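Local coordinates for diaminopimelate decarboxylase (Phaeodactylum tricornutum, PDB 7JPJ), which probably catalyses the pyridoxal-phosphate-dependent decarboxylation of diaminopimelate to lysine in lysine biosynthesis, at residues 320-332 with 362-376. Sequence-based numbering, arbitrary orientation.
Sequences LRPSLYGAVHPIT and LMTPAPGEPEQLAEQ
Pro322, Gly326 and Pro370 meet where a short helix, 321-325, rests on a turn-rich excursion of the β-domain that accompanies the pyridoxal-binding TIM barrel in fold-type III decarboxylases. The contact illustrates how prolines and glycines let a helix end and a loop pack closely. On its tight side, the Pro365 ring lies along the helix, from Pro322 to Gly326, with its CG 4.1 Å from Pro322 CB and 4.0 Å from Gly326 CA. Pro370 presents CB and CG to the Ser323 carbonyl. Gly326 leaves the helix with positive phi, and its CA comes within 4.1 Å of Pro370 CA, an approach suited to a residue without a side chain.

Toward solvent the fit is looser: the side chains of Val328 and Pro367 lie side by side, pointing the same way, with Val328 CG2 4.2 Å from Pro367 CG, beside an exposed type II turn, Ala366 to Glu369. At the strand end, Gln376 has CG anti to its carbonyl carbon (chi1 -57°) and an extended chain, which carries the amide across Ile331 at about a right angle; NE2 lies 3.4 Å from Ile331 CD1. Replaced by an alanine, Gln376 would probably leave Ile331 CD1 and Val328 CG1 without this cover, opening a gap between the two strand ends. The helix also bears Arg321, which touches the bound D-lysine. From within the turn, Gly368 N donates to Gly326 O across the contact at 2.9 Å, nearly straight (168°), with the donor tilted 30° from the carbonyl plane.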
# COMPACT_ATOMS: atom_id res chain seq x y z
N LEU A 320 -2.59 -3.06 -5.52
CA LEU A 320 -1.66 -3.57 -4.52
C LEU A 320 -1.97 -5.00 -4.09
O LEU A 320 -1.08 -5.67 -3.55
CB LEU A 320 -1.67 -2.65 -3.29
CG LEU A 320 -0.82 -3.05 -2.08
CD1 LEU A 320 0.67 -2.90 -2.38
CD2 LEU A 320 -1.22 -2.23 -0.86
N ARG A 321 -3.19 -5.48 -4.33
CA ARG A 321 -3.58 -6.81 -3.84
C ARG A 321 -2.65 -7.93 -4.30
O ARG A 321 -2.45 -8.88 -3.52
CB ARG A 321 -5.03 -7.09 -4.24
CG ARG A 321 -6.02 -6.08 -3.68
CD ARG A 321 -7.46 -6.59 -3.68
NE ARG A 321 -7.62 -7.82 -4.44
CZ ARG A 321 -7.98 -8.99 -3.91
NH1 ARG A 321 -8.22 -9.10 -2.61
NH2 ARG A 321 -8.09 -10.06 -4.69
N PRO A 322 -2.08 -7.92 -5.52
CA PRO A 322 -1.07 -8.96 -5.83
C PRO A 322 0.14 -8.93 -4.91
O PRO A 322 0.59 -9.99 -4.47
CB PRO A 322 -0.69 -8.63 -7.28
CG PRO A 322 -1.89 -7.99 -7.84
CD PRO A 322 -2.48 -7.18 -6.72
N SER A 323 0.68 -7.74 -4.62
CA SER A 323 1.83 -7.66 -3.73
C SER A 323 1.46 -7.92 -2.28
O SER A 323 2.26 -8.49 -1.53
CB SER A 323 2.51 -6.29 -3.85
OG SER A 323 3.02 -6.07 -5.15
N LEU A 324 0.26 -7.52 -1.86
CA LEU A 324 -0.08 -7.55 -0.44
C LEU A 324 -0.56 -8.93 -0.00
O LEU A 324 -0.26 -9.36 1.12
CB LEU A 324 -1.14 -6.50 -0.13
CG LEU A 324 -1.45 -6.27 1.35
CD1 LEU A 324 -0.17 -6.02 2.13
CD2 LEU A 324 -2.41 -5.10 1.50
N TYR A 325 -1.29 -9.64 -0.86
CA TYR A 325 -1.85 -10.93 -0.50
C TYR A 325 -1.41 -12.08 -1.40
O TYR A 325 -1.61 -13.24 -1.03
CB TYR A 325 -3.39 -10.88 -0.52
CG TYR A 325 -3.99 -9.68 0.19
CD1 TYR A 325 -3.74 -9.46 1.54
CD2 TYR A 325 -4.81 -8.78 -0.48
CE1 TYR A 325 -4.29 -8.37 2.20
CE2 TYR A 325 -5.36 -7.69 0.16
CZ TYR A 325 -5.09 -7.49 1.50
OH TYR A 325 -5.64 -6.41 2.16
N GLY A 326 -0.82 -11.79 -2.56
CA GLY A 326 -0.62 -12.83 -3.54
C GLY A 326 -1.89 -13.16 -4.29
O GLY A 326 -2.07 -14.31 -4.71
N ALA A 327 -2.77 -12.18 -4.45
CA ALA A 327 -4.06 -12.41 -5.09
C ALA A 327 -3.91 -12.41 -6.60
O ALA A 327 -3.27 -11.53 -7.18
CB ALA A 327 -5.05 -11.33 -4.66
N VAL A 328 -4.51 -13.41 -7.24
CA VAL A 328 -4.54 -13.50 -8.69
C VAL A 328 -5.75 -12.73 -9.20
O VAL A 328 -6.85 -12.84 -8.64
CB VAL A 328 -4.59 -14.97 -9.15
CG1 VAL A 328 -4.44 -15.07 -10.67
CG2 VAL A 328 -3.51 -15.78 -8.45
N HIS A 329 -5.55 -11.93 -10.25
CA HIS A 329 -6.61 -11.22 -10.93
C HIS A 329 -6.75 -11.72 -12.36
O HIS A 329 -5.75 -12.11 -12.98
CB HIS A 329 -6.35 -9.70 -10.94
CG HIS A 329 -6.49 -9.05 -9.61
ND1 HIS A 329 -7.29 -7.95 -9.40
CD2 HIS A 329 -5.92 -9.33 -8.41
CE1 HIS A 329 -7.22 -7.59 -8.13
NE2 HIS A 329 -6.39 -8.41 -7.51
N PRO A 330 -7.96 -11.71 -12.91
CA PRO A 330 -8.13 -12.08 -14.33
C PRO A 330 -7.47 -11.05 -15.23
O PRO A 330 -7.66 -9.85 -15.06
CB PRO A 330 -9.65 -12.11 -14.51
CG PRO A 330 -10.24 -12.04 -13.14
CD PRO A 330 -9.24 -11.35 -12.28
N ILE A 331 -6.69 -11.53 -16.19
CA ILE A 331 -5.88 -10.67 -17.05
C ILE A 331 -6.17 -11.00 -18.50
O ILE A 331 -6.08 -12.17 -18.91
CB ILE A 331 -4.38 -10.83 -16.75
CG1 ILE A 331 -4.09 -10.40 -15.31
CG2 ILE A 331 -3.56 -10.03 -17.73
CD1 ILE A 331 -2.76 -10.86 -14.79
N THR A 332 -6.53 -9.98 -19.28
CA THR A 332 -6.77 -10.12 -20.71
C THR A 332 -5.95 -9.07 -21.44
O THR A 332 -5.89 -7.91 -21.02
CB THR A 332 -8.26 -9.95 -21.04
OG1 THR A 332 -9.01 -11.03 -20.46
CG2 THR A 332 -8.48 -9.96 -22.55
N LEU A 362 5.13 -7.13 -8.59
CA LEU A 362 4.77 -8.26 -9.44
C LEU A 362 3.26 -8.31 -9.60
O LEU A 362 2.53 -8.19 -8.61
CB LEU A 362 5.31 -9.56 -8.85
CG LEU A 362 4.94 -10.89 -9.50
CD1 LEU A 362 5.30 -10.87 -10.97
CD2 LEU A 362 5.66 -12.02 -8.78
N MET A 363 2.80 -8.49 -10.84
CA MET A 363 1.37 -8.51 -11.13
C MET A 363 0.82 -9.92 -11.36
O MET A 363 -0.40 -10.08 -11.40
CB MET A 363 1.07 -7.65 -12.36
CG MET A 363 1.24 -6.16 -12.12
SD MET A 363 0.30 -5.57 -10.71
CE MET A 363 -0.70 -4.28 -11.46
N THR A 364 1.68 -10.92 -11.51
CA THR A 364 1.26 -12.31 -11.69
C THR A 364 2.00 -13.18 -10.68
O THR A 364 2.94 -13.91 -11.03
CB THR A 364 1.53 -12.80 -13.11
OG1 THR A 364 2.87 -12.48 -13.49
CG2 THR A 364 0.56 -12.16 -14.09
N PRO A 365 1.60 -13.14 -9.41
CA PRO A 365 2.27 -13.95 -8.40
C PRO A 365 1.67 -15.35 -8.27
O PRO A 365 0.58 -15.64 -8.76
CB PRO A 365 2.04 -13.15 -7.11
CG PRO A 365 0.70 -12.52 -7.33
CD PRO A 365 0.56 -12.28 -8.82
N ALA A 366 2.43 -16.21 -7.60
CA ALA A 366 1.90 -17.52 -7.25
C ALA A 366 0.75 -17.36 -6.27
O ALA A 366 0.80 -16.48 -5.39
CB ALA A 366 3.00 -18.40 -6.64
N PRO A 367 -0.31 -18.17 -6.38
CA PRO A 367 -1.49 -17.97 -5.53
C PRO A 367 -1.18 -17.97 -4.04
O PRO A 367 -0.75 -18.98 -3.48
CB PRO A 367 -2.39 -19.16 -5.92
CG PRO A 367 -1.99 -19.48 -7.32
CD PRO A 367 -0.51 -19.23 -7.38
N GLY A 368 -1.41 -16.82 -3.40
CA GLY A 368 -1.22 -16.68 -1.97
C GLY A 368 0.20 -16.43 -1.52
O GLY A 368 0.45 -16.35 -0.31
N GLU A 369 1.15 -16.31 -2.45
CA GLU A 369 2.56 -16.12 -2.13
C GLU A 369 3.11 -15.01 -3.02
O GLU A 369 3.54 -15.27 -4.15
CB GLU A 369 3.35 -17.42 -2.31
CG GLU A 369 2.77 -18.60 -1.55
CD GLU A 369 2.85 -18.42 -0.05
OE1 GLU A 369 3.92 -17.99 0.44
OE2 GLU A 369 1.85 -18.70 0.65
N PRO A 370 3.11 -13.76 -2.54
CA PRO A 370 3.48 -12.64 -3.41
C PRO A 370 4.97 -12.58 -3.73
O PRO A 370 5.37 -11.75 -4.56
CB PRO A 370 3.04 -11.41 -2.61
CG PRO A 370 3.09 -11.85 -1.19
CD PRO A 370 2.75 -13.32 -1.18
N GLU A 371 5.79 -13.42 -3.11
CA GLU A 371 7.22 -13.41 -3.38
C GLU A 371 7.63 -14.37 -4.49
O GLU A 371 8.80 -14.38 -4.88
CB GLU A 371 8.00 -13.76 -2.10
CG GLU A 371 7.96 -12.66 -1.05
CD GLU A 371 9.21 -12.64 -0.19
OE1 GLU A 371 9.73 -13.73 0.14
OE2 GLU A 371 9.67 -11.53 0.17
N GLN A 372 6.70 -15.17 -5.01
CA GLN A 372 6.99 -16.15 -6.04
C GLN A 372 6.38 -15.73 -7.37
O GLN A 372 5.37 -15.03 -7.42
CB GLN A 372 6.48 -17.54 -5.64
CG GLN A 372 7.55 -18.46 -5.06
CD GLN A 372 7.88 -18.14 -3.61
OE1 GLN A 372 7.27 -17.26 -3.00
NE2 GLN A 372 8.84 -18.87 -3.06
N LEU A 373 7.01 -16.18 -8.46
CA LEU A 373 6.57 -15.86 -9.81
C LEU A 373 5.60 -16.92 -10.32
O LEU A 373 5.69 -18.10 -9.98
CB LEU A 373 7.76 -15.76 -10.76
CG LEU A 373 8.49 -14.43 -10.91
CD1 LEU A 373 9.37 -14.14 -9.70
CD2 LEU A 373 9.32 -14.42 -12.19
N ALA A 374 4.68 -16.47 -11.17
CA ALA A 374 3.74 -17.36 -11.85
C ALA A 374 3.46 -16.80 -13.23
O ALA A 374 3.40 -15.58 -13.41
CB ALA A 374 2.44 -17.53 -11.06
N GLU A 375 3.30 -17.69 -14.21
CA GLU A 375 3.04 -17.30 -15.59
C GLU A 375 1.58 -17.56 -15.94
O GLU A 375 1.02 -18.59 -15.55
CB GLU A 375 3.94 -18.05 -16.56
CG GLU A 375 5.43 -17.83 -16.36
CD GLU A 375 6.26 -18.55 -17.40
OE1 GLU A 375 5.66 -19.20 -18.29
OE2 GLU A 375 7.50 -18.46 -17.34
N GLN A 376 0.98 -16.64 -16.69
CA GLN A 376 -0.36 -16.82 -17.23
C GLN A 376 -0.28 -16.91 -18.75
O GLN A 376 0.48 -16.18 -19.39
CB GLN A 376 -1.28 -15.66 -16.82
CG GLN A 376 -1.41 -15.47 -15.32
CD GLN A 376 -2.58 -14.58 -14.93
OE1 GLN A 376 -3.48 -14.34 -15.74
NE2 GLN A 376 -2.59 -14.10 -13.69